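Local coordinates for SusD homolog (Bacteroides thetaiotaomicron, PDB 3SGH), which probably binds glycans at the cell surface, as a SusD-like outer-membrane lipoprotein of a polysaccharide-uptake system, at residues A52-S57 against P293-Y298; S391-K396 against K406-L411. All blocks are in the same frame, centred on the assembly; numbering follows the deposited sequence. Where two conformers were deposited one is given.

Interaction 1. Residues A52-S57 against P293-Y298; sequences ATANWS and PEPTVY
T53 and A54 bring their backbone against E294 and P295, with the CA atoms of T53 and P295 5.0 Å apart, where two irregular segments pass each other. T53 O lies 3.0 Å from P295 N, a proline nitrogen that has no hydrogen to give; the approach there is one of van der Waals contact, with P295 CD also beside the same carbonyl. A side chain makes a direct hydrogen bond: N55 ND2 reaches P293 O at 2.9 Å, nearly along the C=O axis (162° at the oxygen), the carbonyl oxygen lying somewhat out of the amide plane. CG of N55 sits between the backbone N and the carbonyl carbon (chi1 75°), and the other end of the amide is taken by G59 N through OD1, so both ends of the group are held and its rotation is fixed. The carboxylate of E294 crosses this amide obliquely, the two planes 76° apart. In this helix-rich SusD-like fold the contact joins two long connections, one following strand 50-52 and the other leading on to strand 314-317. Beside the polar link lies an apolar touch, where A54 CB comes within 4.3 Å of P295 CG. P293 sets a ring carbon, CB, against the backbone carbonyl oxygens of T53 and A54. In the conformer given, T53 CG2 meets Y298 CB at 3.8 Å, while a water links T53 OG1 to P295 O. The phenol oxygen of Y298 is bonded to E291, just ahead of P293.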
ATOM      1  N   ALA A  52     -14.500  -2.781   3.572  1.00 14.00           N
ATOM      2  CA  ALA A  52     -14.963  -2.970   4.949  1.00 14.36           C
ATOM      3  C   ALA A  52     -16.503  -3.076   4.979  1.00 14.64           C
ATOM      4  O   ALA A  52     -17.200  -2.160   4.560  1.00 15.98           O
ATOM      5  CB  ALA A  52     -14.454  -1.814   5.833  1.00 13.68           C
ATOM      6  N   THR A  53     -17.044  -4.199   5.437  0.50 14.51           N
ATOM      7  CA  THR A  53     -18.502  -4.429   5.350  0.50 14.82           C
ATOM      8  C   THR A  53     -19.316  -3.962   6.581  0.50 15.47           C
ATOM      9  O   THR A  53     -20.512  -4.180   6.679  0.50 15.28           O
ATOM     10  CB  THR A  53     -18.794  -5.913   5.039  0.50 14.82           C
ATOM     11  OG1 THR A  53     -18.236  -6.737   6.072  0.50 14.44           O
ATOM     12  CG2 THR A  53     -18.213  -6.305   3.648  0.50 14.45           C
ATOM     13  N   ALA A  54     -18.675  -3.231   7.467  1.00 17.73           N
ATOM     14  CA  ALA A  54     -19.216  -2.867   8.769  1.00 16.69           C
ATOM     15  C   ALA A  54     -19.524  -1.379   8.746  1.00 16.69           C
ATOM     16  O   ALA A  54     -19.027  -0.645   7.867  1.00 15.35           O
ATOM     17  CB  ALA A  54     -18.165  -3.145   9.853  1.00 17.98           C
ATOM     18  N   ASN A  55     -20.321  -0.911   9.717  1.00 16.59           N
ATOM     19  CA  ASN A  55     -20.504   0.528   9.889  1.00 16.83           C
ATOM     20  C   ASN A  55     -20.276   1.021  11.341  1.00 15.90           C
ATOM     21  O   ASN A  55     -20.260   2.225  11.598  1.00 16.52           O
ATOM     22  CB  ASN A  55     -21.842   1.000   9.337  1.00 17.42           C
ATOM     23  CG  ASN A  55     -22.964   0.647  10.197  1.00 19.24           C
ATOM     24  OD1 ASN A  55     -23.372   1.455  11.076  1.00 23.21           O
ATOM     25  ND2 ASN A  55     -23.539  -0.550   9.959  1.00 20.00           N
ATOM     26  N   TRP A  56     -20.061   0.099  12.262  1.00 16.75           N
ATOM     27  CA  TRP A  56     -19.685   0.419  13.645  1.00 16.59           C
ATOM     28  C   TRP A  56     -20.664   1.362  14.324  1.00 17.23           C
ATOM     29  O   TRP A  56     -20.265   2.195  15.118  1.00 16.82           O
ATOM     30  CB  TRP A  56     -18.271   0.993  13.723  1.00 16.55           C
ATOM     31  CG  TRP A  56     -17.256   0.084  13.057  1.00 18.14           C
ATOM     32  CD1 TRP A  56     -16.674  -1.007  13.598  1.00 21.88           C
ATOM     33  CD2 TRP A  56     -16.776   0.187  11.714  1.00 17.56           C
ATOM     34  NE1 TRP A  56     -15.853  -1.609  12.682  1.00 24.51           N
ATOM     35  CE2 TRP A  56     -15.883  -0.883  11.516  1.00 22.44           C
ATOM     36  CE3 TRP A  56     -17.015   1.069  10.661  1.00 17.22           C
ATOM     37  CZ2 TRP A  56     -15.206  -1.070  10.322  1.00 18.30           C
ATOM     38  CZ3 TRP A  56     -16.351   0.863   9.457  1.00 17.71           C
ATOM     39  CH2 TRP A  56     -15.494  -0.232   9.296  1.00 16.32           C
ATOM     40  N   SER A  57     -21.938   1.160  14.021  1.00 18.50           N
ATOM     41  CA  SER A  57     -23.049   2.003  14.468  1.00 19.22           C
ATOM     42  C   SER A  57     -22.888   3.455  14.099  1.00 19.43           C
ATOM     43  O   SER A  57     -23.511   4.334  14.741  1.00 19.47           O
ATOM     44  CB  SER A  57     -23.225   1.920  15.998  1.00 20.34           C
ATOM     45  OG  SER A  57     -23.356   0.589  16.433  1.00 22.66           O
ATOM     46  N   PRO A 293     -23.408  -0.017   5.124  1.00 16.85           N
ATOM     47  CA  PRO A 293     -22.791  -1.334   4.995  1.00 16.55           C
ATOM     48  C   PRO A 293     -23.120  -2.157   6.244  1.00 16.74           C
ATOM     49  O   PRO A 293     -22.986  -1.644   7.338  1.00 16.52           O
ATOM     50  CB  PRO A 293     -21.284  -1.026   4.913  1.00 16.51           C
ATOM     51  CG  PRO A 293     -21.170   0.351   4.555  1.00 18.63           C
ATOM     52  CD  PRO A 293     -22.391   1.035   5.136  1.00 17.45           C
ATOM     53  N   GLU A 294     -23.582  -3.384   6.040  1.00 17.10           N
ATOM     54  CA  GLU A 294     -23.910  -4.354   7.085  1.00 18.13           C
ATOM     55  C   GLU A 294     -23.163  -5.665   6.883  1.00 17.34           C
ATOM     56  O   GLU A 294     -23.259  -6.287   5.796  1.00 17.89           O
ATOM     57  CB  GLU A 294     -25.409  -4.648   7.111  1.00 19.11           C
ATOM     58  CG  GLU A 294     -26.240  -3.511   7.631  1.00 21.83           C
ATOM     59  CD  GLU A 294     -26.052  -3.260   9.106  1.00 29.09           C
ATOM     60  OE1 GLU A 294     -25.467  -4.119   9.810  1.00 30.27           O
ATOM     61  OE2 GLU A 294     -26.501  -2.178   9.552  1.00 33.05           O
ATOM     62  N   PRO A 295     -22.478  -6.145   7.933  1.00 17.04           N
ATOM     63  CA  PRO A 295     -21.721  -7.383   7.779  1.00 16.61           C
ATOM     64  C   PRO A 295     -22.515  -8.590   7.283  1.00 16.65           C
ATOM     65  O   PRO A 295     -22.017  -9.315   6.453  1.00 16.32           O
ATOM     66  CB  PRO A 295     -21.168  -7.642   9.180  1.00 17.28           C
ATOM     67  CG  PRO A 295     -21.059  -6.317   9.787  1.00 18.83           C
ATOM     68  CD  PRO A 295     -22.254  -5.540   9.264  1.00 16.94           C
ATOM     69  N   THR A 296     -23.705  -8.824   7.826  1.00 17.58           N
ATOM     70  CA  THR A 296     -24.442 -10.028   7.473  1.00 19.48           C
ATOM     71  C   THR A 296     -24.950  -9.997   6.027  1.00 18.82           C
ATOM     72  O   THR A 296     -25.027 -11.046   5.375  1.00 19.63           O
ATOM     73  CB  THR A 296     -25.616 -10.263   8.428  1.00 20.19           C
ATOM     74  OG1 THR A 296     -26.529  -9.155   8.314  1.00 24.30           O
ATOM     75  CG2 THR A 296     -25.099 -10.389   9.870  1.00 21.48           C
ATOM     76  N   VAL A 297     -25.235  -8.807   5.529  1.00 17.62           N
ATOM     77  CA  VAL A 297     -25.712  -8.607   4.146  1.00 17.94           C
ATOM     78  C   VAL A 297     -24.673  -9.092   3.118  1.00 16.93           C
ATOM     79  O   VAL A 297     -25.037  -9.708   2.117  1.00 16.22           O
ATOM     80  CB  VAL A 297     -26.094  -7.110   3.926  1.00 17.37           C
ATOM     81  CG1 VAL A 297     -26.285  -6.767   2.472  1.00 19.03           C
ATOM     82  CG2 VAL A 297     -27.376  -6.795   4.773  1.00 18.99           C
ATOM     83  N   TYR A 298     -23.396  -8.832   3.421  1.00 16.69           N
ATOM     84  CA  TYR A 298     -22.298  -9.109   2.521  1.00 16.24           C
ATOM     85  C   TYR A 298     -21.518 -10.377   2.871  1.00 16.38           C
ATOM     86  O   TYR A 298     -20.482 -10.683   2.279  1.00 16.62           O
ATOM     87  CB  TYR A 298     -21.408  -7.878   2.432  1.00 15.82           C
ATOM     88  CG  TYR A 298     -22.076  -6.727   1.669  1.00 14.27           C
ATOM     89  CD1 TYR A 298     -22.472  -6.889   0.323  1.00 14.11           C
ATOM     90  CD2 TYR A 298     -22.302  -5.508   2.268  1.00 16.38           C
ATOM     91  CE1 TYR A 298     -23.083  -5.836  -0.382  1.00 16.49           C
ATOM     92  CE2 TYR A 298     -22.921  -4.437   1.560  1.00 14.23           C
ATOM     93  CZ  TYR A 298     -23.293  -4.625   0.227  1.00 13.76           C
ATOM     94  OH  TYR A 298     -23.856  -3.547  -0.482  1.00 17.63           O
TER
HETATM   95  O   HOH W   1     -19.486  -9.230   5.171  1.00 17.69           O
HETATM   96  O   HOH W   2     -25.987  -1.174  11.713  1.00 38.55           O

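Interaction 2. Residues S391-K396 against K406-L411; sequences SSITIK and KLERVL
I393 CD1 lies over one face of the R409 guanidinium, 3.7 Å above its plane and toward the rim, while K396 O covers the opposite face, also off-centre; T394 O is at the edge, near the plane. The flat cation is thus sandwiched between a methyl and a carbonyl and gripped side-on by T394. NE donates to T394 O at 2.9 Å, coming from above the carbonyl plane, and NH2 reaches T394 OG1 at 3.0 Å, with a weak second bond to T394 O. The arginine chain leaves the helix with CG anti to the backbone N and then bends at chi3 (-74°), which turns NE off the extended line and toward T394 O. Helix 403-417 here receives the loop that follows helix 360-364, in the alpha-alpha superhelical scaffold of a SusD-like protein, and R409 also touches Y344 of helix 340-354. Replacing R409 with a leucine would probably leave T394 O and OG1 without these donors and the loop less firmly fixed to the helix. One residue earlier, E408 extends its chain past I393, the two side chains sliding by each other in opposite directions, with I393 CB 4.0 Å from E408 CD. S391 OG donates to E408 OE2 at 2.6 Å, meeting the oxygen from above the carboxylate plane, and in turn accepts a weak bond from I393 N. OE2 is shared with R436 in a salt bridge, which would be expected to favour the charged form of the glutamate, while a water joins OE1 to S392 N.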
ATOM      1  N   SER A 391     -12.488   2.908 -16.811  1.00 17.67           N
ATOM      2  CA  SER A 391     -11.349   2.469 -17.617  1.00 17.97           C
ATOM      3  C   SER A 391     -11.723   1.600 -18.814  1.00 18.73           C
ATOM      4  O   SER A 391     -12.606   0.731 -18.727  1.00 18.66           O
ATOM      5  CB  SER A 391     -10.370   1.694 -16.733  1.00 17.49           C
ATOM      6  OG  SER A 391      -9.172   1.390 -17.412  1.00 17.69           O
ATOM      7  N   SER A 392     -11.022   1.801 -19.929  1.00 19.35           N
ATOM      8  CA  SER A 392     -11.193   0.963 -21.100  0.70 19.56           C
ATOM      9  C   SER A 392      -9.884   0.302 -21.481  1.00 19.57           C
ATOM     10  O   SER A 392      -9.761  -0.247 -22.608  1.00 19.39           O
ATOM     11  CB  SER A 392     -11.706   1.824 -22.249  0.70 19.94           C
ATOM     12  OG  SER A 392     -10.934   3.014 -22.399  0.70 24.27           O
ATOM     13  N   ILE A 393      -8.916   0.340 -20.554  1.00 18.21           N
ATOM     14  CA  ILE A 393      -7.548  -0.078 -20.858  1.00 17.93           C
ATOM     15  C   ILE A 393      -7.457  -1.588 -21.069  1.00 18.85           C
ATOM     16  O   ILE A 393      -7.941  -2.386 -20.262  1.00 18.04           O
ATOM     17  CB  ILE A 393      -6.522   0.469 -19.800  1.00 18.64           C
ATOM     18  CG1 ILE A 393      -5.118   0.641 -20.384  1.00 17.61           C
ATOM     19  CG2 ILE A 393      -6.505  -0.381 -18.533  1.00 18.31           C
ATOM     20  CD1 ILE A 393      -4.991   1.775 -21.496  1.00 21.68           C
ATOM     21  N   THR A 394      -6.820  -1.987 -22.164  1.00 18.32           N
ATOM     22  CA  THR A 394      -6.651  -3.380 -22.495  1.00 18.76           C
ATOM     23  C   THR A 394      -5.291  -3.873 -22.029  1.00 18.65           C
ATOM     24  O   THR A 394      -4.432  -3.086 -21.658  1.00 18.50           O
ATOM     25  CB  THR A 394      -6.791  -3.580 -24.039  1.00 18.69           C
ATOM     26  OG1 THR A 394      -5.844  -2.745 -24.713  1.00 20.82           O
ATOM     27  CG2 THR A 394      -8.213  -3.234 -24.488  1.00 22.02           C
ATOM     28  N   ILE A 395      -5.077  -5.184 -22.067  1.00 19.04           N
ATOM     29  CA  ILE A 395      -3.871  -5.779 -21.499  1.00 17.90           C
ATOM     30  C   ILE A 395      -2.638  -5.743 -22.386  1.00 19.33           C
ATOM     31  O   ILE A 395      -1.554  -5.329 -21.949  1.00 18.45           O
ATOM     32  CB  ILE A 395      -4.128  -7.255 -21.135  1.00 18.79           C
ATOM     33  CG1 ILE A 395      -5.301  -7.393 -20.121  1.00 19.50           C
ATOM     34  CG2 ILE A 395      -2.809  -7.943 -20.594  1.00 18.37           C
ATOM     35  CD1 ILE A 395      -6.003  -8.744 -20.208  1.00 18.95           C
ATOM     36  N   LYS A 396      -2.794  -6.180 -23.641  1.00 19.67           N
ATOM     37  CA  LYS A 396      -1.649  -6.272 -24.563  0.50 20.53           C
ATOM     38  C   LYS A 396      -0.955  -4.933 -24.710  1.00 19.82           C
ATOM     39  O   LYS A 396      -1.603  -3.909 -24.945  1.00 19.71           O
ATOM     40  CB  LYS A 396      -2.083  -6.752 -25.955  0.50 21.02           C
ATOM     41  CG  LYS A 396      -0.943  -6.944 -26.984  0.50 23.55           C
ATOM     42  CD  LYS A 396      -1.388  -6.482 -28.376  0.50 26.78           C
ATOM     43  CE  LYS A 396      -0.645  -7.185 -29.513  0.50 27.67           C
ATOM     44  NZ  LYS A 396       0.849  -7.205 -29.355  0.50 27.55           N
ATOM     45  N   LYS A 406      -0.332   4.355 -22.018  1.00 19.55           N
ATOM     46  CA  LYS A 406       0.798   3.529 -21.555  1.00 18.58           C
ATOM     47  C   LYS A 406       0.889   3.549 -20.036  1.00 18.35           C
ATOM     48  O   LYS A 406       1.134   2.509 -19.412  1.00 18.70           O
ATOM     49  CB  LYS A 406       2.127   3.993 -22.155  1.00 19.01           C
ATOM     50  CG  LYS A 406       2.195   3.823 -23.684  1.00 19.70           C
ATOM     51  CD  LYS A 406       3.635   4.006 -24.175  1.00 21.20           C
ATOM     52  CE  LYS A 406       3.822   3.594 -25.612  1.00 24.52           C
ATOM     53  NZ  LYS A 406       5.201   4.007 -26.080  1.00 22.55           N
ATOM     54  N   LEU A 407       0.711   4.715 -19.447  1.00 17.25           N
ATOM     55  CA  LEU A 407       0.795   4.830 -17.985  1.00 17.29           C
ATOM     56  C   LEU A 407      -0.342   4.083 -17.307  1.00 17.10           C
ATOM     57  O   LEU A 407      -0.110   3.344 -16.326  1.00 16.68           O
ATOM     58  CB  LEU A 407       0.815   6.290 -17.590  1.00 17.52           C
ATOM     59  CG  LEU A 407       1.044   6.579 -16.105  1.00 17.60           C
ATOM     60  CD1 LEU A 407       2.343   5.986 -15.618  1.00 15.55           C
ATOM     61  CD2 LEU A 407       0.963   8.118 -15.798  1.00 18.10           C
ATOM     62  N   GLU A 408      -1.567   4.252 -17.817  1.00 18.00           N
ATOM     63  CA  GLU A 408      -2.718   3.585 -17.209  1.00 17.35           C
ATOM     64  C   GLU A 408      -2.568   2.064 -17.311  1.00 16.80           C
ATOM     65  O   GLU A 408      -2.892   1.342 -16.364  1.00 16.09           O
ATOM     66  CB  GLU A 408      -4.022   4.025 -17.854  1.00 18.03           C
ATOM     67  CG  GLU A 408      -5.237   3.372 -17.182  1.00 18.42           C
ATOM     68  CD  GLU A 408      -6.592   3.824 -17.662  1.00 19.53           C
ATOM     69  OE1 GLU A 408      -6.694   4.581 -18.662  1.00 18.56           O
ATOM     70  OE2 GLU A 408      -7.584   3.412 -16.974  1.00 17.75           O
ATOM     71  N   ARG A 409      -2.033   1.602 -18.429  1.00 16.42           N
ATOM     72  CA  ARG A 409      -1.777   0.191 -18.617  1.00 17.08           C
ATOM     73  C   ARG A 409      -0.794  -0.349 -17.574  1.00 16.05           C
ATOM     74  O   ARG A 409      -1.083  -1.345 -16.883  1.00 15.89           O
ATOM     75  CB  ARG A 409      -1.236  -0.054 -20.025  1.00 16.86           C
ATOM     76  CG  ARG A 409      -0.980  -1.507 -20.330  1.00 19.44           C
ATOM     77  CD  ARG A 409      -0.811  -1.753 -21.824  1.00 21.17           C
ATOM     78  NE  ARG A 409      -2.099  -1.668 -22.508  1.00 20.95           N
ATOM     79  CZ  ARG A 409      -2.494  -0.747 -23.387  1.00 22.77           C
ATOM     80  NH1 ARG A 409      -1.689   0.226 -23.816  1.00 23.49           N
ATOM     81  NH2 ARG A 409      -3.717  -0.837 -23.887  1.00 23.43           N
ATOM     82  N   VAL A 410       0.360   0.320 -17.451  1.00 15.78           N
ATOM     83  CA  VAL A 410       1.335  -0.054 -16.425  1.00 15.39           C
ATOM     84  C   VAL A 410       0.719  -0.073 -15.002  1.00 14.69           C
ATOM     85  O   VAL A 410       0.833  -1.042 -14.255  1.00 14.91           O
ATOM     86  CB  VAL A 410       2.581   0.830 -16.523  1.00 15.73           C
ATOM     87  CG1 VAL A 410       3.491   0.730 -15.298  1.00 16.06           C
ATOM     88  CG2 VAL A 410       3.351   0.513 -17.841  1.00 14.76           C
ATOM     89  N   LEU A 411       0.113   1.043 -14.596  1.00 14.38           N
ATOM     90  CA  LEU A 411      -0.410   1.157 -13.249  1.00 14.37           C
ATOM     91  C   LEU A 411      -1.624   0.287 -12.949  1.00 15.27           C
ATOM     92  O   LEU A 411      -1.800  -0.156 -11.804  1.00 16.06           O
ATOM     93  CB  LEU A 411      -0.703   2.624 -12.919  1.00 14.31           C
ATOM     94  CG  LEU A 411       0.552   3.462 -12.965  1.00 17.38           C
ATOM     95  CD1 LEU A 411       0.208   4.894 -12.540  1.00 14.05           C
ATOM     96  CD2 LEU A 411       1.633   2.861 -12.082  1.00 15.19           C
TER
HETATM   97  O   HOH W   3      -8.902   3.856 -20.213  1.00 20.98           O

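How the interactions relate
Interaction 1 and interaction 2 come in series along the chain: 52-57 with 293-298 is complete before 391-396 with 406-411 begins. Their centres lie 33 Å apart and their nearest atoms about 20 Å, so neither touches the other. The first ties together segments 236 residues apart, with much of the helical scaffold in between; the second is local, its segments only 10 residues apart, the loop folding onto helix 403-417. They share no helix or strand, yet both belong to the same SusD/RagB-type chain. Together they illustrate how a helix-rich chain fixes its long irregular connections, by side chains bonding to backbone carbonyls, at two separate places.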